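Local coordinates for Co-type Nitrile Hydratase beta subunit (Pseudomonas putida, PDB 3QYH), which forms the beta subunit of a cobalt-type nitrile hydratase, an enzyme that hydrates nitriles to the corresponding amides, at residues A121-G126 and G166-T170; A129-V133 and V161-H165; Q183-S189 and R208-D214. Numbering follows the deposited sequence.

Contact 1: residues A121-G126 and G166-T170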
loop_
_atom_site.group_PDB
_atom_site.type_symbol
_atom_site.label_atom_id
_atom_site.label_comp_id
_atom_site.label_asym_id
_atom_site.label_seq_id
_atom_site.Cartn_x
_atom_site.Cartn_y
_atom_site.Cartn_z
ATOM N N ALA B 121 -8.790 -2.411 10.234
ATOM C CA ALA B 121 -8.677 -1.259 11.135
ATOM C C ALA B 121 -10.054 -0.625 11.389
ATOM O O ALA B 121 -10.168 0.334 12.149
ATOM C CB ALA B 121 -7.733 -0.231 10.546
ATOM N N ALA B 122 -11.091 -1.132 10.723
ATOM C CA ALA B 122 -12.449 -0.618 10.956
ATOM C C ALA B 122 -12.891 -0.913 12.389
ATOM O O ALA B 122 -12.554 -1.964 12.940
ATOM C CB ALA B 122 -13.436 -1.225 9.958
ATOM N N ARG B 123 -13.602 0.027 13.006
ATOM C CA ARG B 123 -14.117 -0.168 14.351
ATOM C C ARG B 123 -15.598 0.178 14.430
ATOM O O ARG B 123 -16.097 1.029 13.686
ATOM C CB ARG B 123 -13.330 0.649 15.363
ATOM C CG ARG B 123 -11.874 0.253 15.481
ATOM C CD ARG B 123 -11.691 -1.067 16.202
ATOM N NE ARG B 123 -10.274 -1.392 16.353
ATOM C CZ ARG B 123 -9.559 -2.054 15.448
ATOM N NH1 ARG B 123 -10.129 -2.465 14.321
ATOM N NH2 ARG B 123 -8.273 -2.312 15.666
ATOM N N GLU B 124 -16.293 -0.478 15.347
ATOM C CA GLU B 124 -17.737 -0.348 15.467
ATOM C C GLU B 124 -18.162 1.054 15.893
ATOM O O GLU B 124 -19.073 1.644 15.310
ATOM C CB GLU B 124 -18.266 -1.369 16.479
ATOM C CG GLU B 124 -19.773 -1.514 16.472
ATOM C CD GLU B 124 -20.278 -2.152 15.193
ATOM O OE1 GLU B 124 -19.572 -3.032 14.654
ATOM O OE2 GLU B 124 -21.376 -1.771 14.728
ATOM N N GLU B 125 -17.508 1.587 16.917
ATOM C CA GLU B 125 -17.883 2.903 17.413
ATOM C C GLU B 125 -16.695 3.838 17.541
ATOM O O GLU B 125 -15.576 3.406 17.810
ATOM C CB GLU B 125 -18.621 2.782 18.745
ATOM C CG GLU B 125 -17.923 1.909 19.768
ATOM C CD GLU B 125 -18.858 1.479 20.887
ATOM O OE1 GLU B 125 -20.084 1.409 20.640
ATOM O OE2 GLU B 125 -18.368 1.207 22.008
ATOM N N GLY B 126 -16.947 5.122 17.317
ATOM C CA GLY B 126 -15.913 6.139 17.422
ATOM C C GLY B 126 -16.563 7.504 17.336
ATOM O O GLY B 126 -17.789 7.591 17.349
ATOM N N GLY B 166 -16.693 5.364 7.048
ATOM C CA GLY B 166 -17.015 4.868 8.374
ATOM C C GLY B 166 -15.849 5.018 9.329
ATOM O O GLY B 166 -14.903 5.766 9.060
ATOM N N VAL B 167 -15.897 4.289 10.429
ATOM C CA VAL B 167 -15.005 4.500 11.550
ATOM C C VAL B 167 -13.763 3.613 11.512
ATOM O O VAL B 167 -13.864 2.410 11.302
ATOM C CB VAL B 167 -15.751 4.267 12.884
ATOM C CG1 VAL B 167 -14.788 4.346 14.069
ATOM C CG2 VAL B 167 -16.876 5.283 13.041
ATOM N N PHE B 168 -12.597 4.213 11.761
ATOM C CA PHE B 168 -11.319 3.494 11.752
ATOM C C PHE B 168 -10.420 3.938 12.891
ATOM O O PHE B 168 -10.559 5.050 13.417
ATOM C CB PHE B 168 -10.588 3.730 10.424
ATOM C CG PHE B 168 -11.247 3.058 9.253
ATOM C CD1 PHE B 168 -10.865 1.787 8.866
ATOM C CD2 PHE B 168 -12.269 3.690 8.559
ATOM C CE1 PHE B 168 -11.486 1.146 7.772
ATOM C CE2 PHE B 168 -12.903 3.064 7.492
ATOM C CZ PHE B 168 -12.509 1.787 7.099
ATOM N N VAL B 169 -9.487 3.072 13.264
ATOM C CA VAL B 169 -8.430 3.428 14.191
ATOM C C VAL B 169 -7.711 4.693 13.691
ATOM O O VAL B 169 -7.596 4.906 12.485
ATOM C CB VAL B 169 -7.386 2.282 14.280
ATOM C CG1 VAL B 169 -6.121 2.736 15.037
ATOM C CG2 VAL B 169 -8.014 1.023 14.927
ATOM N N THR B 170 -7.243 5.525 14.614
ATOM C CA THR B 170 -6.417 6.684 14.278
ATOM C C THR B 170 -4.929 6.357 14.436
ATOM O O THR B 170 -4.456 6.079 15.552
ATOM C CB THR B 170 -6.780 7.894 15.182
ATOM O OG1 THR B 170 -8.135 8.284 14.941
ATOM C CG2 THR B 170 -5.840 9.091 14.909
#
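Val167, Val169 and Arg123 lose the most surface where the loop 121-126 runs along the end of the strand that includes Gly166-Phe168. Val167 points its CA-CB bond toward the loop, and its CG1 sits in the turn of the chain there, 4.2 Å from Arg123 CB, 3.9 Å from Glu125 O and 4.0 Å from Gly126 CA. A beta carbon on Gly126 would collide with Val167 CG1, so the turn can close this tightly because the residue is glycine. The backbone of Val167 works as well: its O accepts a hydrogen bond from Arg123 N at 2.9 Å. Two residues on, Val169 N donates to Ala121 O at 3.0 Å. These two nearly straight bonds straddle Ala122 and Phe168, whose CA atoms lie 4.3 Å apart. CA-H...O contacts from Phe168 CA to Ala121 O and from Ala122 CA to Val167 O, both 3.4 Å, fill the space between them. Arg123 folds back over the loop: NH1 donates to Ala122 O at 2.8 Å, while Val169 CG2 lies over one face of the guanidinium, 3.4 Å from NH2. Arg123 NE forms a salt bridge with Glu180. The Phe168 ring meets Ala121 CB and Ala122 CB, at 4.1 Å from CD1 and 3.8 Å from CE1, and also packs on Val185 and the alpha subunit. Phe168 also pairs by its backbone with Gln183, and the loop adds a single beta bridge to strand 158-168 within the C-terminal region, which belongs to the SH3-like clan.

Contact 2: residues A129-V133 and V161-H165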
loop_
_atom_site.group_PDB
_atom_site.type_symbol
_atom_site.label_atom_id
_atom_site.label_comp_id
_atom_site.label_asym_id
_atom_site.label_seq_id
_atom_site.Cartn_x
_atom_site.Cartn_y
_atom_site.Cartn_z
ATOM N N ALA B 129 -19.323 11.485 12.815
ATOM C CA ALA B 129 -18.883 12.139 11.596
ATOM C C ALA B 129 -19.337 13.597 11.610
ATOM O O ALA B 129 -20.516 13.875 11.824
ATOM C CB ALA B 129 -19.447 11.420 10.382
ATOM N N ARG B 130 -18.402 14.524 11.403
ATOM C CA ARG B 130 -18.749 15.941 11.295
ATOM C C ARG B 130 -19.083 16.327 9.865
ATOM O O ARG B 130 -19.676 17.369 9.635
ATOM C CB ARG B 130 -17.593 16.820 11.777
ATOM C CG ARG B 130 -17.353 16.787 13.260
ATOM C CD ARG B 130 -16.287 17.836 13.603
ATOM N NE ARG B 130 -14.988 17.472 13.044
ATOM C CZ ARG B 130 -13.996 18.325 12.801
ATOM N NH1 ARG B 130 -14.146 19.630 13.031
ATOM N NH2 ARG B 130 -12.851 17.873 12.308
ATOM N N PHE B 131 -18.687 15.504 8.896
ATOM C CA PHE B 131 -18.851 15.870 7.497
ATOM C C PHE B 131 -19.711 14.882 6.690
ATOM O O PHE B 131 -19.783 13.694 6.989
ATOM C CB PHE B 131 -17.473 16.064 6.839
ATOM C CG PHE B 131 -16.547 16.928 7.648
ATOM C CD1 PHE B 131 -16.734 18.295 7.712
ATOM C CD2 PHE B 131 -15.519 16.365 8.380
ATOM C CE1 PHE B 131 -15.899 19.085 8.489
ATOM C CE2 PHE B 131 -14.676 17.162 9.152
ATOM C CZ PHE B 131 -14.876 18.522 9.200
ATOM N N ALA B 132 -20.343 15.390 5.646
ATOM C CA ALA B 132 -21.157 14.565 4.777
ATOM C C ALA B 132 -20.564 14.656 3.393
ATOM O O ALA B 132 -19.882 15.636 3.078
ATOM C CB ALA B 132 -22.586 15.077 4.771
ATOM N N VAL B 133 -20.819 13.665 2.539
ATOM C CA VAL B 133 -20.294 13.809 1.195
ATOM C C VAL B 133 -20.895 15.048 0.535
ATOM O O VAL B 133 -22.059 15.378 0.767
ATOM C CB VAL B 133 -20.365 12.508 0.307
ATOM C CG1 VAL B 133 -20.578 11.255 1.128
ATOM C CG2 VAL B 133 -21.265 12.647 -0.884
ATOM N N VAL B 161 -15.447 16.344 0.262
ATOM C CA VAL B 161 -15.685 14.996 0.768
ATOM C C VAL B 161 -16.482 14.232 -0.290
ATOM O O VAL B 161 -17.551 14.674 -0.711
ATOM C CB VAL B 161 -16.450 15.019 2.100
ATOM C CG1 VAL B 161 -16.762 13.576 2.577
ATOM C CG2 VAL B 161 -15.653 15.781 3.169
ATOM N N VAL B 162 -15.952 13.107 -0.758
ATOM C CA VAL B 162 -16.661 12.321 -1.773
ATOM C C VAL B 162 -17.079 10.924 -1.270
ATOM O O VAL B 162 -17.974 10.302 -1.847
ATOM C CB VAL B 162 -15.870 12.185 -3.092
ATOM C CG1 VAL B 162 -15.800 13.527 -3.823
ATOM C CG2 VAL B 162 -14.448 11.625 -2.849
ATOM N N ILE B 163 -16.443 10.444 -0.204
ATOM C CA ILE B 163 -16.850 9.190 0.433
ATOM C C ILE B 163 -16.644 9.272 1.931
ATOM O O ILE B 163 -15.592 9.730 2.393
ATOM C CB ILE B 163 -16.005 7.972 -0.041
ATOM C CG1 ILE B 163 -15.969 7.864 -1.557
ATOM C CG2 ILE B 163 -16.515 6.671 0.611
ATOM C CD1 ILE B 163 -15.022 6.784 -2.076
ATOM N N ASP B 164 -17.624 8.804 2.697
ATOM C CA ASP B 164 -17.407 8.577 4.124
ATOM C C ASP B 164 -17.254 7.065 4.296
ATOM O O ASP B 164 -18.201 6.324 4.072
ATOM C CB ASP B 164 -18.600 9.106 4.936
ATOM C CG ASP B 164 -18.508 8.790 6.409
ATOM O OD1 ASP B 164 -17.584 8.054 6.838
ATOM O OD2 ASP B 164 -19.377 9.294 7.153
ATOM N N HIS B 165 -16.069 6.603 4.681
ATOM C CA HIS B 165 -15.810 5.161 4.786
ATOM C C HIS B 165 -16.240 4.543 6.106
ATOM O O HIS B 165 -16.152 3.324 6.282
ATOM C CB HIS B 165 -14.323 4.868 4.541
ATOM C CG HIS B 165 -13.872 5.200 3.160
ATOM N ND1 HIS B 165 -14.120 4.378 2.078
ATOM C CD2 HIS B 165 -13.194 6.269 2.673
ATOM C CE1 HIS B 165 -13.621 4.927 0.986
ATOM N NE2 HIS B 165 -13.051 6.074 1.321
HETATM O O HOH W 1 -20.963 11.278 6.283
#
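This is a van der Waals contact helped by one bridging water, formed where the loop leading into strand 136-139 lies over strand 158-168 in the SH3-like region. The loop 129-133 and the strand 161-165 share no direct hydrogen bond. They come closest at Val133 and Val161, with CA atoms 4.8 Å apart and a CA-H...O contact of 3.5 Å from Val133 CA to Val161 O. Val133 and Val161 bury the most surface: Val133 CG1 reaches to 4.1 Å from Asp164 N, and Val161 CB packs 3.6 Å from Ala132 O. Phe131 CB meets Val161 CG2 at 4.1 Å before its ring turns away from the strand. Farther along, a water donates to both Phe131 O (2.8 Å) and Asp164 OD2 (2.7 Å), spanning the 4.4 Å between these two acceptors. Asp164 OD1 is held instead by Gly166 N and His184 ND1. A classic beta bulge interrupts the strand, with Val162 and Ile163 together opposite Thr187 of strand 183-191. Around the contact, Phe131 and Val161 rest on Val137 of strand 136-139, Phe131 also touches Leu216 and Pro218, and Val161 reaches Tyr186 of strand 183-191.

Contact 3: residues Q183-S189 and R208-D214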
loop_
_atom_site.group_PDB
_atom_site.type_symbol
_atom_site.label_atom_id
_atom_site.label_comp_id
_atom_site.label_asym_id
_atom_site.label_seq_id
_atom_site.Cartn_x
_atom_site.Cartn_y
_atom_site.Cartn_z
ATOM N N GLN B 183 -12.346 7.163 14.634
ATOM C CA GLN B 183 -13.108 8.273 14.083
ATOM C C GLN B 183 -13.303 7.990 12.606
ATOM O O GLN B 183 -12.729 7.035 12.064
ATOM C CB GLN B 183 -12.371 9.611 14.299
ATOM C CG GLN B 183 -10.999 9.684 13.602
ATOM C CD GLN B 183 -10.261 10.998 13.833
ATOM O OE1 GLN B 183 -10.841 12.085 13.713
ATOM N NE2 GLN B 183 -8.970 10.907 14.162
ATOM N N HIS B 184 -14.125 8.803 11.952
ATOM C CA HIS B 184 -14.390 8.623 10.545
ATOM C C HIS B 184 -13.198 8.941 9.646
ATOM O O HIS B 184 -12.373 9.827 9.947
ATOM C CB HIS B 184 -15.607 9.447 10.123
ATOM C CG HIS B 184 -16.909 8.843 10.547
ATOM N ND1 HIS B 184 -17.748 8.195 9.669
ATOM C CD2 HIS B 184 -17.488 8.747 11.768
ATOM C CE1 HIS B 184 -18.813 7.759 10.324
ATOM N NE2 HIS B 184 -18.675 8.073 11.598
ATOM N N VAL B 185 -13.128 8.207 8.540
ATOM C CA VAL B 185 -12.158 8.459 7.481
ATOM C C VAL B 185 -12.939 8.771 6.220
ATOM O O VAL B 185 -13.914 8.073 5.891
ATOM C CB VAL B 185 -11.263 7.219 7.245
ATOM C CG1 VAL B 185 -10.430 7.387 5.981
ATOM C CG2 VAL B 185 -10.374 6.968 8.464
ATOM N N TYR B 186 -12.546 9.826 5.520
ATOM C CA TYR B 186 -13.242 10.231 4.305
ATOM C C TYR B 186 -12.259 10.203 3.149
ATOM O O TYR B 186 -11.077 10.507 3.332
ATOM C CB TYR B 186 -13.764 11.667 4.433
ATOM C CG TYR B 186 -14.557 11.974 5.696
ATOM C CD1 TYR B 186 -13.925 12.409 6.859
ATOM C CD2 TYR B 186 -15.949 11.854 5.712
ATOM C CE1 TYR B 186 -14.652 12.689 8.005
ATOM C CE2 TYR B 186 -16.682 12.142 6.850
ATOM C CZ TYR B 186 -16.040 12.558 7.986
ATOM O OH TYR B 186 -16.745 12.844 9.125
ATOM N N THR B 187 -12.728 9.867 1.956
ATOM C CA THR B 187 -11.972 10.253 0.763
ATOM C C THR B 187 -12.310 11.697 0.399
ATOM O O THR B 187 -13.489 12.057 0.275
ATOM C CB THR B 187 -12.250 9.361 -0.456
ATOM O OG1 THR B 187 -11.875 8.017 -0.153
ATOM C CG2 THR B 187 -11.410 9.837 -1.663
ATOM N N VAL B 188 -11.276 12.520 0.244
ATOM C CA VAL B 188 -11.465 13.925 -0.078
ATOM C C VAL B 188 -10.863 14.196 -1.438
ATOM O O VAL B 188 -9.739 13.784 -1.696
ATOM C CB VAL B 188 -10.788 14.826 0.949
ATOM C CG1 VAL B 188 -10.921 16.302 0.534
ATOM C CG2 VAL B 188 -11.363 14.587 2.342
ATOM N N SER B 189 -11.603 14.889 -2.308
ATOM C CA SER B 189 -11.152 15.135 -3.674
ATOM C C SER B 189 -10.622 16.578 -3.811
ATOM O O SER B 189 -11.278 17.532 -3.411
ATOM C CB SER B 189 -12.295 14.888 -4.669
ATOM O OG SER B 189 -11.916 15.183 -5.986
ATOM N N ARG B 208 -7.445 12.241 -5.076
ATOM C CA ARG B 208 -8.240 11.843 -3.939
ATOM C C ARG B 208 -7.300 11.352 -2.846
ATOM O O ARG B 208 -6.328 10.648 -3.121
ATOM C CB ARG B 208 -9.278 10.783 -4.351
ATOM C CG ARG B 208 -10.422 11.419 -5.162
ATOM C CD ARG B 208 -11.458 10.447 -5.705
ATOM N NE ARG B 208 -12.508 11.205 -6.396
ATOM C CZ ARG B 208 -13.773 10.823 -6.491
ATOM N NH1 ARG B 208 -14.173 9.676 -5.950
ATOM N NH2 ARG B 208 -14.639 11.603 -7.126
ATOM N N VAL B 209 -7.589 11.750 -1.614
ATOM C CA VAL B 209 -6.759 11.379 -0.470
ATOM C C VAL B 209 -7.649 10.947 0.687
ATOM O O VAL B 209 -8.685 11.568 0.942
ATOM C CB VAL B 209 -5.877 12.585 -0.013
ATOM C CG1 VAL B 209 -4.841 12.145 1.025
ATOM C CG2 VAL B 209 -5.181 13.251 -1.217
ATOM N N ASP B 210 -7.244 9.912 1.421
ATOM C CA ASP B 210 -8.042 9.478 2.556
ATOM C C ASP B 210 -7.590 10.111 3.870
ATOM O O ASP B 210 -6.440 9.956 4.292
ATOM C CB ASP B 210 -8.077 7.944 2.650
ATOM C CG ASP B 210 -8.716 7.306 1.427
ATOM O OD1 ASP B 210 -8.541 6.082 1.227
ATOM O OD2 ASP B 210 -9.390 8.040 0.658
ATOM N N LEU B 211 -8.510 10.816 4.518
ATOM C CA LEU B 211 -8.141 11.694 5.615
ATOM C C LEU B 211 -9.080 11.491 6.792
ATOM O O LEU B 211 -10.282 11.291 6.603
ATOM C CB LEU B 211 -8.181 13.145 5.144
ATOM C CG LEU B 211 -7.108 13.474 4.102
ATOM C CD1 LEU B 211 -7.400 14.797 3.431
ATOM C CD2 LEU B 211 -5.680 13.481 4.718
ATOM N N TRP B 212 -8.525 11.531 7.999
ATOM C CA TRP B 212 -9.299 11.329 9.206
ATOM C C TRP B 212 -10.073 12.590 9.580
ATOM O O TRP B 212 -9.659 13.703 9.260
ATOM C CB TRP B 212 -8.390 10.898 10.350
ATOM C CG TRP B 212 -8.047 9.406 10.355
ATOM C CD1 TRP B 212 -8.530 8.453 11.216
ATOM C CD2 TRP B 212 -7.158 8.723 9.463
ATOM N NE1 TRP B 212 -7.992 7.224 10.909
ATOM C CE2 TRP B 212 -7.143 7.367 9.840
ATOM C CE3 TRP B 212 -6.364 9.128 8.387
ATOM C CZ2 TRP B 212 -6.371 6.417 9.175
ATOM C CZ3 TRP B 212 -5.594 8.178 7.739
ATOM C CH2 TRP B 212 -5.594 6.848 8.141
ATOM N N ASP B 213 -11.203 12.404 10.250
ATOM C CA ASP B 213 -12.135 13.488 10.567
ATOM C C ASP B 213 -11.433 14.685 11.213
ATOM O O ASP B 213 -11.592 15.819 10.756
ATOM C CB ASP B 213 -13.257 12.971 11.484
ATOM C CG ASP B 213 -14.372 13.978 11.669
ATOM O OD1 ASP B 213 -14.107 15.023 12.275
ATOM O OD2 ASP B 213 -15.514 13.715 11.212
ATOM N N ASP B 214 -10.650 14.449 12.262
ATOM C CA ASP B 214 -10.009 15.585 12.921
ATOM C C ASP B 214 -8.770 16.137 12.205
ATOM O O ASP B 214 -8.078 16.979 12.757
ATOM C CB ASP B 214 -9.749 15.334 14.419
ATOM C CG ASP B 214 -8.666 14.305 14.674
ATOM O OD1 ASP B 214 -8.024 13.828 13.711
ATOM O OD2 ASP B 214 -8.457 13.962 15.853
#
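Strands 183-189 and 208-212 run antiparallel, their axes approaching to 4.5 Å at 149°. Tyr186-Leu211 and Val188-Val209 are the hydrogen-bonded pairs: Tyr186 N to Leu211 O is 2.9 Å, Leu211 N to Tyr186 O 2.8 Å, Val188 N to Val209 O 2.8 Å and Val209 N to Val188 O 3.0 Å. Val185-Trp212, Thr187-Asp210 and Ser189-Arg208 are non-hydrogen-bonded pairs, with CA-H...O contacts beside them. Past the last bridge the chain turns into a 3-10 segment, yet Asp213 N still donates to His184 O at 2.8 Å. On one face Val185 CG2 makes a CH-pi contact 3.5 Å from the centroid of the five-membered ring of Trp212, whose NE1 bonds Val169 O. On the same face Thr187 OG1 donates to Asp210 OD2 at 2.6 Å. The other face carries Tyr186, Val188, Val209 and Leu211; Val188 CG2 lies 4.1 Å from Leu211 CD1, and these two side chains pack on strand 136-139. Tyr186 OH reaches out to Asp213 OD2 (2.6 Å), and Gln183 OE1 accepts from Asp214 N (2.8 Å). A strand of the alpha subunit extends the sheet beside Arg208 and Val209. The buried carboxylates of Asp210 and Asp213 each thus gain a hydroxyl partner across the strands and a second outside them: an alpha-subunit aromatic side chain for Asp210, Arg130 for Asp213.

Overall arrangement
After helix 111-117 the chain enters the loop 121-126, which meets 166-170 in contact 1 and closes a loop of 39 intervening residues. Nested inside it, contact 2 joins 129-133 to 161-165, enclosing strand 136-139 and the first part of strand 158-168. Contact 3 follows in series: 183-189 pairs with 208-214 across a connection that includes helix 192-196. Strand 158-168 serves contacts 1 and 2, and its neighbour 183-191 carries the sheet into contact 3. Hydrogen bonds tie contact 1 to contact 3, whereas a probable His165-Thr187 hydrogen bond and a salt bridge from Arg130 tie contact 2 to it.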